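Local coordinates for apical membrane antigen 1-like protein, soluble form (Toxoplasma gondii, PDB 3ZLE), which may play a role in host cell invasion, as a sporozoite relative of the AMA1 surface proteins that act at the moving junction, at residues N302-Y307 with T315-F320; A226-W231 with A335-G340; F239-S244 with Y307-S312. All coordinates share one frame; numbering follows the deposited sequence.

Contact 1 of 3, residues N302-Y307 with T315-F320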
ATOM      1  N   ASN A 302       9.590  -0.350  -4.090  1.00 22.91           N
ATOM      2  CA  ASN A 302       8.381   0.095  -3.398  1.00 25.42           C
ATOM      3  C   ASN A 302       8.417   1.617  -3.143  1.00 27.24           C
ATOM      4  O   ASN A 302       7.442   2.176  -2.631  1.00 25.65           O
ATOM      5  CB  ASN A 302       8.237  -0.586  -2.016  1.00 27.24           C
ATOM      6  CG  ASN A 302       8.367  -2.077  -2.072  1.00 25.70           C
ATOM      7  OD1 ASN A 302       7.783  -2.740  -2.944  1.00 27.33           O
ATOM      8  ND2 ASN A 302       8.974  -2.640  -1.035  1.00 20.79           N
ATOM      9  N   TRP A 303       9.588   2.219  -3.334  1.00 24.05           N
ATOM     10  CA  TRP A 303       9.794   3.646  -3.110  1.00 23.14           C
ATOM     11  C   TRP A 303      10.001   4.384  -4.424  1.00 27.33           C
ATOM     12  O   TRP A 303      10.533   3.817  -5.355  1.00 23.78           O
ATOM     13  CB  TRP A 303      11.001   3.869  -2.238  1.00 21.48           C
ATOM     14  CG  TRP A 303      11.004   3.047  -0.932  1.00 27.25           C
ATOM     15  CD1 TRP A 303      10.671   3.498   0.312  1.00 22.23           C
ATOM     16  CD2 TRP A 303      11.499   1.694  -0.754  1.00 21.18           C
ATOM     17  NE1 TRP A 303      10.832   2.476   1.244  1.00 26.68           N
ATOM     18  CE2 TRP A 303      11.328   1.362   0.608  1.00 27.27           C
ATOM     19  CE3 TRP A 303      11.949   0.701  -1.637  1.00 22.60           C
ATOM     20  CZ2 TRP A 303      11.654   0.082   1.129  1.00 23.31           C
ATOM     21  CZ3 TRP A 303      12.248  -0.566  -1.131  1.00 23.15           C
ATOM     22  CH2 TRP A 303      12.133  -0.847   0.254  1.00 24.10           C
ATOM     23  N   ALA A 304       9.528   5.646  -4.493  1.00 24.64           N
ATOM     24  CA  ALA A 304       9.717   6.489  -5.649  1.00 23.58           C
ATOM     25  C   ALA A 304      10.136   7.893  -5.241  1.00 26.18           C
ATOM     26  O   ALA A 304       9.559   8.481  -4.338  1.00 32.07           O
ATOM     27  CB  ALA A 304       8.441   6.551  -6.504  1.00 24.06           C
ATOM     28  N   ASN A 305      11.176   8.418  -5.895  1.00 25.41           N
ATOM     29  CA  ASN A 305      11.530   9.814  -5.759  1.00 21.83           C
ATOM     30  C   ASN A 305      10.989  10.614  -6.921  1.00 26.75           C
ATOM     31  O   ASN A 305      11.261  10.289  -8.097  1.00 27.07           O
ATOM     32  CB  ASN A 305      13.041   9.957  -5.683  1.00 22.67           C
ATOM     33  CG  ASN A 305      13.557   9.731  -4.295  1.00 25.65           C
ATOM     34  OD1 ASN A 305      12.798   9.835  -3.311  1.00 27.85           O
ATOM     35  ND2 ASN A 305      14.837   9.449  -4.183  1.00 18.19           N
ATOM     36  N   PHE A 306      10.217  11.653  -6.619  1.00 29.03           N
ATOM     37  CA  PHE A 306       9.719  12.558  -7.656  1.00 31.08           C
ATOM     38  C   PHE A 306      10.471  13.900  -7.645  1.00 34.87           C
ATOM     39  O   PHE A 306      10.400  14.660  -6.674  1.00 27.49           O
ATOM     40  CB  PHE A 306       8.239  12.816  -7.481  1.00 27.70           C
ATOM     41  CG  PHE A 306       7.702  13.855  -8.426  1.00 30.88           C
ATOM     42  CD1 PHE A 306       7.311  13.512  -9.715  1.00 27.80           C
ATOM     43  CD2 PHE A 306       7.708  15.190  -8.073  1.00 28.22           C
ATOM     44  CE1 PHE A 306       6.772  14.456 -10.556  1.00 30.06           C
ATOM     45  CE2 PHE A 306       7.204  16.157  -8.934  1.00 26.62           C
ATOM     46  CZ  PHE A 306       6.708  15.789 -10.161  1.00 30.77           C
ATOM     47  N   TYR A 307      11.233  14.182  -8.706  1.00 39.23           N
ATOM     48  CA  TYR A 307      11.994  15.438  -8.719  1.00 34.92           C
ATOM     49  C   TYR A 307      12.184  16.040 -10.086  1.00 31.04           C
ATOM     50  O   TYR A 307      11.889  15.421 -11.108  1.00 33.69           O
ATOM     51  CB  TYR A 307      13.344  15.258  -8.021  1.00 33.38           C
ATOM     52  CG  TYR A 307      14.236  14.257  -8.707  1.00 36.38           C
ATOM     53  CD1 TYR A 307      14.013  12.902  -8.577  1.00 36.73           C
ATOM     54  CD2 TYR A 307      15.237  14.678  -9.581  1.00 39.22           C
ATOM     55  CE1 TYR A 307      14.825  11.984  -9.219  1.00 38.50           C
ATOM     56  CE2 TYR A 307      16.058  13.780 -10.213  1.00 39.56           C
ATOM     57  CZ  TYR A 307      15.850  12.432 -10.028  1.00 44.22           C
ATOM     58  OH  TYR A 307      16.666  11.541 -10.679  1.00 37.58           O
ATOM     59  N   THR A 315      10.481  16.531 -15.041  1.00 39.03           N
ATOM     60  CA  THR A 315      10.122  15.781 -13.847  1.00 34.71           C
ATOM     61  C   THR A 315      10.267  14.272 -14.009  1.00 34.95           C
ATOM     62  O   THR A 315       9.682  13.646 -14.901  1.00 39.72           O
ATOM     63  CB  THR A 315       8.731  16.142 -13.275  1.00 37.19           C
ATOM     64  OG1 THR A 315       7.732  15.850 -14.225  1.00 37.42           O
ATOM     65  CG2 THR A 315       8.653  17.626 -12.877  1.00 35.57           C
ATOM     66  N   ILE A 316      11.013  13.691 -13.085  1.00 32.32           N
ATOM     67  CA  ILE A 316      11.372  12.275 -13.131  1.00 34.30           C
ATOM     68  C   ILE A 316      10.658  11.536 -11.973  1.00 27.85           C
ATOM     69  O   ILE A 316      10.660  12.016 -10.857  1.00 23.58           O
ATOM     70  CB  ILE A 316      12.908  12.163 -12.942  1.00 33.18           C
ATOM     71  CG1 ILE A 316      13.636  12.967 -14.027  1.00 44.74           C
ATOM     72  CG2 ILE A 316      13.384  10.720 -12.956  1.00 31.90           C
ATOM     73  CD1 ILE A 316      13.142  12.693 -15.445  1.00 33.88           C
ATOM     74  N   CYS A 317      10.076  10.371 -12.256  1.00 25.56           N
ATOM     75  CA  CYS A 317       9.696   9.396 -11.224  1.00 24.18           C
ATOM     76  C   CYS A 317      10.743   8.287 -11.146  1.00 24.95           C
ATOM     77  O   CYS A 317      10.776   7.389 -12.006  1.00 22.70           O
ATOM     78  CB  CYS A 317       8.389   8.763 -11.595  1.00 31.18           C
ATOM     79  SG  CYS A 317       7.640   7.795 -10.283  1.00 48.91           S
ATOM     80  N   ALA A 318      11.639   8.380 -10.176  1.00 23.01           N
ATOM     81  CA  ALA A 318      12.745   7.404 -10.034  1.00 26.27           C
ATOM     82  C   ALA A 318      12.377   6.367  -8.997  1.00 27.56           C
ATOM     83  O   ALA A 318      12.448   6.622  -7.783  1.00 29.29           O
ATOM     84  CB  ALA A 318      14.040   8.099  -9.631  1.00 19.48           C
ATOM     85  N   ILE A 319      11.986   5.201  -9.475  1.00 28.15           N
ATOM     86  CA  ILE A 319      11.548   4.135  -8.605  1.00 25.20           C
ATOM     87  C   ILE A 319      12.695   3.200  -8.230  1.00 30.58           C
ATOM     88  O   ILE A 319      13.416   2.696  -9.079  1.00 31.96           O
ATOM     89  CB  ILE A 319      10.478   3.334  -9.291  1.00 20.92           C
ATOM     90  CG1 ILE A 319       9.194   4.164  -9.400  1.00 17.60           C
ATOM     91  CG2 ILE A 319      10.311   1.977  -8.634  1.00 18.31           C
ATOM     92  CD1 ILE A 319       8.233   3.630 -10.442  1.00 17.71           C
ATOM     93  N   PHE A 320      12.854   2.942  -6.952  1.00 28.89           N
ATOM     94  CA  PHE A 320      14.017   2.175  -6.541  1.00 29.08           C
ATOM     95  C   PHE A 320      13.628   1.086  -5.575  1.00 24.83           C
ATOM     96  O   PHE A 320      12.516   1.081  -5.050  1.00 22.76           O
ATOM     97  CB  PHE A 320      15.088   3.084  -5.953  1.00 23.60           C
ATOM     98  CG  PHE A 320      14.653   3.803  -4.689  1.00 30.17           C
ATOM     99  CD1 PHE A 320      13.952   5.016  -4.762  1.00 31.74           C
ATOM    100  CD2 PHE A 320      15.033   3.326  -3.435  1.00 29.84           C
ATOM    101  CE1 PHE A 320      13.633   5.719  -3.623  1.00 26.21           C
ATOM    102  CE2 PHE A 320      14.653   3.989  -2.276  1.00 30.07           C
ATOM    103  CZ  PHE A 320      13.926   5.179  -2.372  1.00 32.84           C
TER

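Contact 2 of 3, residues A226-W231 with A335-G340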
ATOM      1  N   ALA A 226      11.428  16.581  -0.039  1.00 26.92           N
ATOM      2  CA  ALA A 226      12.506  15.689   0.408  1.00 26.99           C
ATOM      3  C   ALA A 226      12.573  14.514  -0.504  1.00 28.43           C
ATOM      4  O   ALA A 226      11.594  14.205  -1.180  1.00 23.44           O
ATOM      5  CB  ALA A 226      12.262  15.224   1.840  1.00 22.39           C
ATOM      6  N   LEU A 227      13.773  13.931  -0.634  1.00 24.87           N
ATOM      7  CA  LEU A 227      13.917  12.722  -1.378  1.00 23.55           C
ATOM      8  C   LEU A 227      14.472  11.618  -0.479  1.00 24.44           C
ATOM      9  O   LEU A 227      15.309  11.884   0.415  1.00 19.47           O
ATOM     10  CB  LEU A 227      14.887  12.954  -2.536  1.00 27.96           C
ATOM     11  CG  LEU A 227      14.428  13.887  -3.643  1.00 30.00           C
ATOM     12  CD1 LEU A 227      15.559  14.007  -4.646  1.00 27.96           C
ATOM     13  CD2 LEU A 227      13.170  13.352  -4.341  1.00 20.18           C
ATOM     14  N   PHE A 228      14.048  10.378  -0.736  1.00 19.32           N
ATOM     15  CA  PHE A 228      14.691   9.236  -0.136  1.00 22.09           C
ATOM     16  C   PHE A 228      16.145   9.198  -0.589  1.00 24.36           C
ATOM     17  O   PHE A 228      16.434   9.397  -1.775  1.00 24.22           O
ATOM     18  CB  PHE A 228      13.985   7.929  -0.523  1.00 24.29           C
ATOM     19  CG  PHE A 228      12.558   7.822  -0.010  1.00 21.31           C
ATOM     20  CD1 PHE A 228      12.303   7.751   1.335  1.00 16.85           C
ATOM     21  CD2 PHE A 228      11.512   7.686  -0.889  1.00 18.25           C
ATOM     22  CE1 PHE A 228      11.028   7.610   1.795  1.00 16.82           C
ATOM     23  CE2 PHE A 228      10.206   7.550  -0.439  1.00 19.64           C
ATOM     24  CZ  PHE A 228       9.970   7.477   0.906  1.00 16.48           C
ATOM     25  N   GLY A 229      17.064   9.007   0.365  1.00 24.29           N
ATOM     26  CA  GLY A 229      18.475   8.728   0.027  1.00 28.69           C
ATOM     27  C   GLY A 229      19.160   7.619   0.822  1.00 31.68           C
ATOM     28  O   GLY A 229      18.505   6.808   1.477  1.00 25.74           O
ATOM     29  N   LYS A 230      20.476   7.515   0.616  1.00 31.94           N
ATOM     30  CA  LYS A 230      21.352   6.609   1.317  1.00 29.92           C
ATOM     31  C   LYS A 230      22.496   7.414   1.884  1.00 28.58           C
ATOM     32  O   LYS A 230      23.181   8.107   1.146  1.00 36.54           O
ATOM     33  CB  LYS A 230      21.930   5.573   0.347  1.00 39.26           C
ATOM     34  CG  LYS A 230      22.375   4.279   1.014  1.00 41.07           C
ATOM     35  CD  LYS A 230      21.165   3.540   1.622  1.00 58.03           C
ATOM     36  CE  LYS A 230      21.486   2.088   1.978  1.00 63.07           C
ATOM     37  NZ  LYS A 230      21.101   1.156   0.878  1.00 56.58           N
ATOM     38  N   TRP A 231      22.746   7.286   3.179  1.00 24.72           N
ATOM     39  CA  TRP A 231      23.821   8.008   3.815  1.00 27.90           C
ATOM     40  C   TRP A 231      25.175   7.414   3.416  1.00 37.83           C
ATOM     41  O   TRP A 231      25.408   6.218   3.613  1.00 36.30           O
ATOM     42  CB  TRP A 231      23.669   7.943   5.342  1.00 27.17           C
ATOM     43  CG  TRP A 231      24.569   8.866   6.045  1.00 37.47           C
ATOM     44  CD1 TRP A 231      25.790   8.571   6.606  1.00 31.50           C
ATOM     45  CD2 TRP A 231      24.392  10.285   6.183  1.00 34.40           C
ATOM     46  NE1 TRP A 231      26.327   9.701   7.166  1.00 31.06           N
ATOM     47  CE2 TRP A 231      25.504  10.774   6.899  1.00 32.00           C
ATOM     48  CE3 TRP A 231      23.360  11.178   5.828  1.00 29.79           C
ATOM     49  CZ2 TRP A 231      25.617  12.120   7.294  1.00 30.65           C
ATOM     50  CZ3 TRP A 231      23.470  12.514   6.203  1.00 33.67           C
ATOM     51  CH2 TRP A 231      24.612  12.979   6.925  1.00 29.24           C
ATOM     52  N   ALA A 335       8.603  12.432  -1.927  1.00 36.91           N
ATOM     53  CA  ALA A 335       8.956  11.022  -1.762  1.00 27.36           C
ATOM     54  C   ALA A 335       7.739  10.180  -1.498  1.00 29.30           C
ATOM     55  O   ALA A 335       7.004  10.412  -0.520  1.00 29.20           O
ATOM     56  CB  ALA A 335       9.991  10.833  -0.692  1.00 23.13           C
ATOM     57  N   TYR A 336       7.507   9.218  -2.382  1.00 22.31           N
ATOM     58  CA  TYR A 336       6.283   8.433  -2.365  1.00 24.12           C
ATOM     59  C   TYR A 336       6.593   6.951  -2.013  1.00 22.99           C
ATOM     60  O   TYR A 336       7.686   6.429  -2.342  1.00 20.14           O
ATOM     61  CB  TYR A 336       5.676   8.477  -3.781  1.00 28.92           C
ATOM     62  CG  TYR A 336       5.027   9.790  -4.131  1.00 28.02           C
ATOM     63  CD1 TYR A 336       3.870  10.204  -3.466  1.00 27.54           C
ATOM     64  CD2 TYR A 336       5.545  10.612  -5.140  1.00 21.97           C
ATOM     65  CE1 TYR A 336       3.205  11.324  -3.818  1.00 22.02           C
ATOM     66  CE2 TYR A 336       4.882  11.793  -5.511  1.00 26.81           C
ATOM     67  CZ  TYR A 336       3.703  12.129  -4.844  1.00 30.78           C
ATOM     68  OH  TYR A 336       3.043  13.297  -5.124  1.00 23.02           O
ATOM     69  N   THR A 337       5.602   6.219  -1.539  1.00 19.11           N
ATOM     70  CA  THR A 337       5.744   4.734  -1.579  1.00 19.09           C
ATOM     71  C   THR A 337       4.567   4.051  -2.191  1.00 20.95           C
ATOM     72  O   THR A 337       3.450   4.597  -2.253  1.00 25.88           O
ATOM     73  CB  THR A 337       5.990   4.116  -0.214  1.00 21.39           C
ATOM     74  OG1 THR A 337       4.779   4.112   0.524  1.00 23.29           O
ATOM     75  CG2 THR A 337       7.072   4.853   0.559  1.00 20.97           C
ATOM     76  N   ALA A 338       4.752   2.793  -2.523  1.00 20.75           N
ATOM     77  CA  ALA A 338       3.602   1.974  -2.876  1.00 17.31           C
ATOM     78  C   ALA A 338       2.572   1.813  -1.761  1.00 18.81           C
ATOM     79  O   ALA A 338       1.366   1.640  -2.044  1.00 19.84           O
ATOM     80  CB  ALA A 338       4.025   0.644  -3.420  1.00 15.15           C
ATOM     81  N   LEU A 339       2.983   2.009  -0.525  1.00 18.02           N
ATOM     82  CA  LEU A 339       1.969   1.928   0.599  1.00 22.23           C
ATOM     83  C   LEU A 339       1.151   3.178   0.845  1.00 23.02           C
ATOM     84  O   LEU A 339      -0.063   3.100   1.158  1.00 18.55           O
ATOM     85  CB  LEU A 339       2.627   1.509   1.886  1.00 18.76           C
ATOM     86  CG  LEU A 339       2.969   0.018   1.846  1.00 19.71           C
ATOM     87  CD1 LEU A 339       4.039  -0.314   2.857  1.00 22.42           C
ATOM     88  CD2 LEU A 339       1.700  -0.775   2.100  1.00 20.85           C
ATOM     89  N   GLY A 340       1.840   4.324   0.803  1.00 21.63           N
ATOM     90  CA  GLY A 340       1.289   5.567   1.301  1.00 22.69           C
ATOM     91  C   GLY A 340       0.229   6.186   0.427  1.00 23.36           C
ATOM     92  O   GLY A 340      -0.086   5.669  -0.650  1.00 24.37           O
TER

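Contact 3 of 3, residues F239-S244 with Y307-S312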
ATOM      1  N   PHE A 239      18.366   8.762  -4.175  1.00 29.96           N
ATOM      2  CA  PHE A 239      18.194   7.880  -5.306  1.00 30.02           C
ATOM      3  C   PHE A 239      17.724   8.645  -6.529  1.00 34.89           C
ATOM      4  O   PHE A 239      16.776   9.426  -6.462  1.00 31.74           O
ATOM      5  CB  PHE A 239      17.182   6.801  -4.960  1.00 28.44           C
ATOM      6  CG  PHE A 239      17.634   5.899  -3.866  1.00 35.83           C
ATOM      7  CD1 PHE A 239      17.378   6.212  -2.543  1.00 32.42           C
ATOM      8  CD2 PHE A 239      18.310   4.728  -4.156  1.00 36.33           C
ATOM      9  CE1 PHE A 239      17.856   5.407  -1.521  1.00 27.61           C
ATOM     10  CE2 PHE A 239      18.838   3.953  -3.146  1.00 33.97           C
ATOM     11  CZ  PHE A 239      18.586   4.285  -1.821  1.00 25.53           C
ATOM     12  N   ASP A 240      18.304   8.302  -7.673  1.00 35.06           N
ATOM     13  CA  ASP A 240      18.035   8.988  -8.925  1.00 34.36           C
ATOM     14  C   ASP A 240      18.176   7.994 -10.067  1.00 38.71           C
ATOM     15  O   ASP A 240      18.053   6.798  -9.870  1.00 37.09           O
ATOM     16  CB  ASP A 240      19.045  10.104  -9.120  1.00 35.44           C
ATOM     17  CG  ASP A 240      20.472   9.605  -9.010  1.00 45.27           C
ATOM     18  OD1 ASP A 240      20.701   8.359  -9.098  1.00 37.15           O
ATOM     19  OD2 ASP A 240      21.360  10.457  -8.868  1.00 34.24           O
ATOM     20  N   THR A 241      18.435   8.505 -11.266  1.00 44.00           N
ATOM     21  CA  THR A 241      18.651   7.653 -12.430  1.00 44.85           C
ATOM     22  C   THR A 241      19.739   6.568 -12.199  1.00 42.98           C
ATOM     23  O   THR A 241      19.545   5.398 -12.544  1.00 45.10           O
ATOM     24  CB  THR A 241      18.966   8.507 -13.675  1.00 44.09           C
ATOM     25  OG1 THR A 241      19.781   9.621 -13.283  1.00 52.71           O
ATOM     26  CG2 THR A 241      17.648   9.055 -14.298  1.00 39.27           C
ATOM     27  N   LYS A 242      20.811   6.927 -11.500  1.00 47.42           N
ATOM     28  CA  LYS A 242      21.935   6.016 -11.322  1.00 49.55           C
ATOM     29  C   LYS A 242      21.543   4.741 -10.575  1.00 55.36           C
ATOM     30  O   LYS A 242      21.978   3.649 -10.924  1.00 47.65           O
ATOM     31  CB  LYS A 242      23.095   6.717 -10.601  1.00 65.89           C
ATOM     32  CG  LYS A 242      24.010   7.541 -11.507  1.00 74.82           C
ATOM     33  CD  LYS A 242      24.291   6.852 -12.850  1.00 97.48           C
ATOM     34  CE  LYS A 242      24.703   5.384 -12.697  1.00100.37           C
ATOM     35  NZ  LYS A 242      25.824   5.172 -11.732  1.00 89.88           N
ATOM     36  N   THR A 243      20.685   4.890  -9.569  1.00 60.42           N
ATOM     37  CA  THR A 243      20.505   3.866  -8.547  1.00 45.35           C
ATOM     38  C   THR A 243      19.044   3.428  -8.496  1.00 51.99           C
ATOM     39  O   THR A 243      18.536   3.030  -7.448  1.00 46.08           O
ATOM     40  CB  THR A 243      20.874   4.425  -7.171  1.00 50.51           C
ATOM     41  OG1 THR A 243      20.411   5.783  -7.077  1.00 47.92           O
ATOM     42  CG2 THR A 243      22.379   4.412  -6.964  1.00 46.19           C
ATOM     43  N   SER A 244      18.359   3.507  -9.626  1.00 40.25           N
ATOM     44  CA  SER A 244      16.964   3.162  -9.648  1.00 39.19           C
ATOM     45  C   SER A 244      16.615   2.081 -10.649  1.00 41.32           C
ATOM     46  O   SER A 244      17.387   1.747 -11.523  1.00 45.77           O
ATOM     47  CB  SER A 244      16.103   4.423  -9.832  1.00 39.09           C
ATOM     48  OG  SER A 244      16.276   5.287  -8.693  1.00 35.86           O
ATOM     49  N   TYR A 307      11.233  14.182  -8.706  1.00 39.23           N
ATOM     50  CA  TYR A 307      11.994  15.438  -8.719  1.00 34.92           C
ATOM     51  C   TYR A 307      12.184  16.040 -10.086  1.00 31.04           C
ATOM     52  O   TYR A 307      11.889  15.421 -11.108  1.00 33.69           O
ATOM     53  CB  TYR A 307      13.344  15.258  -8.021  1.00 33.38           C
ATOM     54  CG  TYR A 307      14.236  14.257  -8.707  1.00 36.38           C
ATOM     55  CD1 TYR A 307      14.013  12.902  -8.577  1.00 36.73           C
ATOM     56  CD2 TYR A 307      15.237  14.678  -9.581  1.00 39.22           C
ATOM     57  CE1 TYR A 307      14.825  11.984  -9.219  1.00 38.50           C
ATOM     58  CE2 TYR A 307      16.058  13.780 -10.213  1.00 39.56           C
ATOM     59  CZ  TYR A 307      15.850  12.432 -10.028  1.00 44.22           C
ATOM     60  OH  TYR A 307      16.666  11.541 -10.679  1.00 37.58           O
ATOM     61  N   LEU A 308      12.562  17.305 -10.089  1.00 40.11           N
ATOM     62  CA  LEU A 308      12.871  18.032 -11.288  1.00 45.50           C
ATOM     63  C   LEU A 308      14.358  17.847 -11.541  1.00 45.99           C
ATOM     64  O   LEU A 308      15.166  18.231 -10.711  1.00 44.99           O
ATOM     65  CB  LEU A 308      12.554  19.515 -11.061  1.00 51.18           C
ATOM     66  CG  LEU A 308      13.007  20.552 -12.105  1.00 55.27           C
ATOM     67  CD1 LEU A 308      12.514  20.176 -13.490  1.00 48.76           C
ATOM     68  CD2 LEU A 308      12.493  21.929 -11.720  1.00 48.89           C
ATOM     69  N   GLU A 309      14.701  17.110 -12.603  1.00 51.65           N
ATOM     70  CA  GLU A 309      16.100  16.965 -13.019  1.00 49.74           C
ATOM     71  C   GLU A 309      16.686  18.302 -13.454  1.00 62.85           C
ATOM     72  O   GLU A 309      16.241  18.890 -14.445  1.00 61.78           O
ATOM     73  CB  GLU A 309      16.221  15.959 -14.148  1.00 60.06           C
ATOM     74  CG  GLU A 309      17.607  15.375 -14.290  1.00 67.06           C
ATOM     75  CD  GLU A 309      17.579  13.892 -14.595  1.00 76.22           C
ATOM     76  OE1 GLU A 309      17.131  13.526 -15.702  1.00 66.17           O
ATOM     77  OE2 GLU A 309      17.982  13.093 -13.713  1.00 68.51           O
ATOM     78  N   LYS A 310      17.632  18.809 -12.663  1.00 84.23           N
ATOM     79  CA  LYS A 310      18.215  20.135 -12.877  1.00 93.27           C
ATOM     80  C   LYS A 310      18.818  20.201 -14.273  1.00 92.79           C
ATOM     81  O   LYS A 310      18.842  21.262 -14.910  1.00 72.11           O
ATOM     82  CB  LYS A 310      19.300  20.410 -11.826  1.00106.50           C
ATOM     83  CG  LYS A 310      19.628  21.886 -11.618  1.00102.75           C
ATOM     84  CD  LYS A 310      21.132  22.152 -11.726  1.00100.46           C
ATOM     85  CE  LYS A 310      21.879  21.823 -10.435  1.00 96.25           C
ATOM     86  NZ  LYS A 310      23.322  22.227 -10.489  1.00 73.13           N
ATOM     87  N   GLU A 311      19.212  19.034 -14.772  1.00 89.01           N
ATOM     88  CA  GLU A 311      20.007  18.921 -15.982  1.00 84.84           C
ATOM     89  C   GLU A 311      19.162  19.043 -17.248  1.00 87.56           C
ATOM     90  O   GLU A 311      19.656  19.504 -18.278  1.00 81.23           O
ATOM     91  CB  GLU A 311      20.739  17.588 -15.975  1.00 94.54           C
ATOM     92  CG  GLU A 311      20.649  16.878 -14.627  1.00 97.77           C
ATOM     93  CD  GLU A 311      21.599  15.702 -14.519  1.00107.14           C
ATOM     94  OE1 GLU A 311      21.648  14.888 -15.471  1.00 86.75           O
ATOM     95  OE2 GLU A 311      22.287  15.586 -13.477  1.00 86.42           O
ATOM     96  N   SER A 312      17.887  18.652 -17.166  1.00 72.32           N
ATOM     97  CA  SER A 312      17.085  18.392 -18.378  1.00 61.98           C
ATOM     98  C   SER A 312      15.685  19.007 -18.388  1.00 56.66           C
ATOM     99  O   SER A 312      14.881  18.708 -19.273  1.00 75.20           O
ATOM    100  CB  SER A 312      16.966  16.893 -18.626  1.00 55.29           C
ATOM    101  OG  SER A 312      16.083  16.301 -17.696  1.00 85.22           O
TER

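Contact 1 of 3, residues N302-Y307 with T315-F320
Asn305 O takes the N-H of Ala318 at 2.8 Å in a nearly straight bond (169° at the hydrogen), and Asn305 N returns one to Ala318 O. Ile316 and Tyr307 exchange a second such couple, Ile316 N lying 2.8 Å from Tyr307 O, which makes 303-307 and 315-320 an antiparallel hairpin. At the open end, away from the turn, Asn302 and Trp303 both face Phe320, a classic beta bulge. Here Phe320 N binds Trp303 O at 3.0 Å.

The bulge end is also where the largest side chains meet. Phe320 CG sits between its own backbone N and carbonyl carbon (chi1 63°), which leans it toward the strand of Trp303. The ring takes Trp303 CB over one face, 3.6 Å from the centroid. The contact is CH-pi and tight; the indole is nearly parallel to the phenyl but slid so far that the two barely overlap. At the other end of this face, Ile316 CB lies over the Tyr307 ring, offset toward its rim, while Ala318 CB meets the ring's edge at CE1, 4.0 Å away. This bare methyl lets the phenol lie close to the strand.

On the other face Ala304 CB touches Ile319 CG1 at 3.8 Å, and small Ala304 leaves room for helix 253-262, to which the Cys317-Cys256 disulfide ties the hairpin. Strands 333-337 and 246-249 flank the pair, completing a four-stranded sheet.

Contact 2 of 3, residues A226-W231 with A335-G340
A buried aromatic cluster between two beta-sheets receives Ala335 against the ring of Phe228. The methyl carbon Ala335 CB lies over one face of the phenyl, 3.6 Å from its centroid and 24° off the ring normal, a CH-pi contact. It is displaced toward the rim, where Phe228 CE2 is 3.3 Å from Ala335 CB. Phe228 CG stands beside its own backbone N and anti to the carbonyl carbon (chi1 -64°), the bond from CA to CB being already directed toward 335-340. Alanine fits because its single methyl lets the strand come close enough to lie on the ring.

The edge of the phenyl is used as well: Tyr336 O lies near the ring plane, 3.4 Å from Phe228 CE2, where the slightly positive rim hydrogens should suit a carbonyl oxygen. Thr337 adds its CG2 methyl, 3.9 Å from Phe228 CZ.

No hydrogen bond joins the segments, whose strands run at 71° to each other. This is a packing of two sheets in a fold consistent with the PAN-like modules of AMA1: 226-232 is the middle strand of a three-stranded sheet, 333-337 an outer strand of a four-stranded one. Phe22, Trp303 and Phe327 bring further rings to Phe228, that of Trp303 edge-to-face.

Beyond the ring the strand ends in an ST motif. Thr337 turns its methyl to the phenyl and its hydroxyl to the chain ahead, Thr337 OG1 accepting from Gly340 N at 3.0 Å and weakly from Leu339 N, while Lys191 NZ binds the carbonyls of Ala338 and Gly340.

Contact 3 of 3, residues F239-S244 with Y307-S312
Tyr307 opens the second segment and meets Asp240 with the tip of its phenol: the hydroxyl oxygen Tyr307 OH is 3.2 Å from Asp240 CB and 3.4 Å from Asp240 CA. It thus touches the carbon base of the aspartate. A tyrosine suits this border of sheet and surface, since its ring packs on the hairpin while the hydroxyl reaches the loop that follows strand 235-238. Farther back on the ring, Tyr307 CE1 approaches Phe239 O at 4.2 Å.

Two residues on, Glu309 again directs its CB toward the loop. Its CG is anti to the backbone N (chi1 -159°), and the bend at chi2 turns CD out of line. The side chains of Glu309 and Thr241 then cross obliquely. Glu309 OE2 comes to 3.9 Å from Thr241 OG1, a loose approach. A turn follows, in which Ser312 N donates to Glu309 O.

What Tyr307 leans on is a compact loop with its own bonds. Asp240 O is held by two donors from opposite faces of its plane, Thr243 N and the hydroxyl Ser244 OG, the latter at 2.6 Å. Asp240 OD1 takes a weak bond from Lys242 N, fitting an Asx turn, and another weak one from Thr243 OG1. An aspartate serves well here, its short side chain reaching back to the following backbone.

No hydrogen bond or salt bridge crosses between the segments, and the contact therefore rests on van der Waals touching at a partly solvated edge. The carboxylate oxygens Asp240 OD2 and Glu309 OE2, 6.5 Å apart, may repel mildly if both groups are charged.

How the contacts relate
Asn305 of contact 1 ties all three contacts together: its amide nitrogen Asn305 ND2 donates to Phe228 O of contact 2 at 2.9 Å and to Phe239 O of contact 3 at 3.0 Å. Phe228 O also takes Phe239 N, 3.1 Å away and just beyond the end of strand 235-238. The Phe320 ring likewise reaches both neighbours, by stacking on Phe239 and packing on Phe228 CB. Contact 1 is therefore the middle member, its centre about 8 Å from that of either neighbour, whereas the centres of contacts 2 and 3 are about 14 Å apart. Contacts 1 and 2 are buried, whereas contact 3, which shares Tyr307 with contact 1, lies at the surface.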